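PDB 5D8D: D-alanine--D-alanine ligase from Acinetobacter baumannii ACICU, which catalyses the ATP-dependent joining of two D-alanine molecules into D-alanyl-D-alanine, a building block for bacterial peptidoglycan and hence for the cell wall. Local coordinates for residues A[58-63]-A[84-88]. Coordinates in Å, arbitrary orientation, origin at the centre of the assembly. Residues are numbered along the deposited sequence.
Sequences YDRAFI and IPYTG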
loop_
_atom_site.group_PDB
_atom_site.type_symbol
_atom_site.label_atom_id
_atom_site.label_comp_id
_atom_site.label_asym_id
_atom_site.label_seq_id
_atom_site.Cartn_x
_atom_site.Cartn_y
_atom_site.Cartn_z
ATOM N N TYR A 58 0.404 5.360 25.584
ATOM C CA TYR A 58 1.286 6.407 25.094
ATOM C C TYR A 58 0.540 7.480 24.309
ATOM O O TYR A 58 -0.477 7.227 23.685
ATOM C CB TYR A 58 2.407 5.798 24.221
ATOM C CG TYR A 58 3.292 4.881 25.013
ATOM C CD1 TYR A 58 4.347 5.374 25.770
ATOM C CD2 TYR A 58 3.027 3.536 25.068
ATOM C CE1 TYR A 58 5.149 4.530 26.532
ATOM C CE2 TYR A 58 3.799 2.680 25.841
ATOM C CZ TYR A 58 4.854 3.177 26.569
ATOM O OH TYR A 58 5.598 2.286 27.287
ATOM N N ASP A 59 1.080 8.687 24.356
ATOM C CA ASP A 59 0.544 9.808 23.623
ATOM C C ASP A 59 0.968 9.858 22.165
ATOM O O ASP A 59 0.297 10.522 21.372
ATOM C CB ASP A 59 0.903 11.092 24.340
ATOM C CG ASP A 59 0.208 11.204 25.675
ATOM O OD1 ASP A 59 -1.027 11.381 25.661
ATOM O OD2 ASP A 59 0.871 11.081 26.734
ATOM N N ARG A 60 2.042 9.148 21.795
ATOM C CA ARG A 60 2.546 9.132 20.413
ATOM C C ARG A 60 3.686 8.131 20.272
ATOM O O ARG A 60 4.217 7.665 21.272
ATOM C CB ARG A 60 3.027 10.540 19.947
ATOM C CG ARG A 60 4.335 11.065 20.552
ATOM C CD ARG A 60 4.295 12.486 21.107
ATOM N NE ARG A 60 3.457 13.327 20.289
ATOM C CZ ARG A 60 2.340 13.945 20.656
ATOM N NH1 ARG A 60 1.897 13.944 21.901
ATOM N NH2 ARG A 60 1.676 14.620 19.736
ATOM N N ALA A 61 4.076 7.850 19.026
ATOM C CA ALA A 61 5.089 6.886 18.733
ATOM C C ALA A 61 6.139 7.419 17.760
ATOM O O ALA A 61 5.809 8.079 16.779
ATOM C CB ALA A 61 4.437 5.642 18.165
ATOM N N PHE A 62 7.392 7.050 18.020
ATOM C CA PHE A 62 8.543 7.322 17.130
ATOM C C PHE A 62 8.908 5.963 16.564
ATOM O O PHE A 62 9.336 5.099 17.338
ATOM C CB PHE A 62 9.727 7.900 17.944
ATOM C CG PHE A 62 10.833 8.468 17.115
ATOM C CD1 PHE A 62 11.495 7.708 16.177
ATOM C CD2 PHE A 62 11.251 9.776 17.302
ATOM C CE1 PHE A 62 12.512 8.254 15.406
ATOM C CE2 PHE A 62 12.264 10.324 16.528
ATOM C CZ PHE A 62 12.896 9.560 15.586
ATOM N N ILE A 63 8.741 5.764 15.250
ATOM C CA ILE A 63 8.888 4.430 14.642
ATOM C C ILE A 63 10.281 4.285 14.042
ATOM O O ILE A 63 10.717 5.071 13.203
ATOM C CB ILE A 63 7.869 4.153 13.523
ATOM C CG1 ILE A 63 6.414 4.243 14.054
ATOM C CG2 ILE A 63 8.125 2.776 12.909
ATOM C CD1 ILE A 63 5.349 4.244 12.987
ATOM N N ILE A 84 -3.310 6.879 17.586
ATOM C CA ILE A 84 -2.083 7.405 18.188
ATOM C C ILE A 84 -1.257 7.997 17.064
ATOM O O ILE A 84 -0.916 7.284 16.122
ATOM C CB ILE A 84 -1.315 6.282 18.884
ATOM C CG1 ILE A 84 -2.166 5.724 20.018
ATOM C CG2 ILE A 84 0.023 6.766 19.418
ATOM C CD1 ILE A 84 -1.615 4.462 20.565
ATOM N N PRO A 85 -0.916 9.294 17.160
ATOM C CA PRO A 85 -0.068 9.895 16.127
ATOM C C PRO A 85 1.350 9.343 16.164
ATOM O O PRO A 85 1.831 8.902 17.226
ATOM C CB PRO A 85 -0.071 11.372 16.480
ATOM C CG PRO A 85 -0.437 11.435 17.926
ATOM C CD PRO A 85 -1.103 10.168 18.317
ATOM N N TYR A 86 2.014 9.367 15.020
ATOM C CA TYR A 86 3.297 8.701 14.887
ATOM C C TYR A 86 4.147 9.331 13.779
ATOM O O TYR A 86 3.675 10.152 13.025
ATOM C CB TYR A 86 3.088 7.189 14.676
ATOM C CG TYR A 86 2.327 6.880 13.439
ATOM C CD1 TYR A 86 2.976 6.783 12.191
ATOM C CD2 TYR A 86 0.954 6.713 13.480
ATOM C CE1 TYR A 86 2.282 6.523 11.032
ATOM C CE2 TYR A 86 0.226 6.472 12.308
ATOM C CZ TYR A 86 0.906 6.376 11.096
ATOM O OH TYR A 86 0.200 6.127 9.978
ATOM N N THR A 87 5.419 8.963 13.728
ATOM C CA THR A 87 6.392 9.609 12.850
ATOM C C THR A 87 6.355 8.970 11.463
ATOM O O THR A 87 5.965 7.836 11.317
ATOM C CB THR A 87 7.810 9.451 13.432
ATOM O OG1 THR A 87 8.073 8.074 13.732
ATOM C CG2 THR A 87 7.945 10.230 14.697
ATOM N N GLY A 88 6.771 9.711 10.449
ATOM C CA GLY A 88 6.983 9.150 9.140
ATOM C C GLY A 88 5.738 8.946 8.303
ATOM O O GLY A 88 4.717 9.587 8.530
#
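Ala61 makes both backbone-to-backbone hydrogen bonds between strand 60-63 and residues 84-88. Its N donates to Pro85 O (3.1 Å), and its O accepts a weak, bent bond from Thr87 N (3.2 Å), so that Tyr86, between the two partners, pairs with Ala61 in a single parallel beta bridge. Both carbonyls also receive CA-H...O contacts, from Arg60 CA to Pro85 O (3.3 Å) and from Tyr86 CA to Ala61 O (3.2 Å). One step further on, a side chain replaces the backbone acceptor: Ile63 N points almost straight at Thr87 OG1 (2.8 Å). The arrangement extends the parallel sheet of the Rossmann-like N-terminal domain. Strand 60-63 pairs with strand 9-13 through the main chain of Arg60 and Phe62, and after helix 74-81 the chain returns alongside its other edge in a right-handed beta-alpha-beta-like crossover. Under that helix, Ile63 CD1 packs on Tyr86 CD1 (3.6 Å), while Tyr86 OH hydrogen-bonds to Glu80. Across the sheet, Thr87 CG2 lies over the Phe62 ring and Pro85 CG over the Arg60 guanidinium, whose NE bonds to Thr303 OG1, just beyond helix 292-301, and whose NH1 bonds to Phe7 O at the end of helix 3-7.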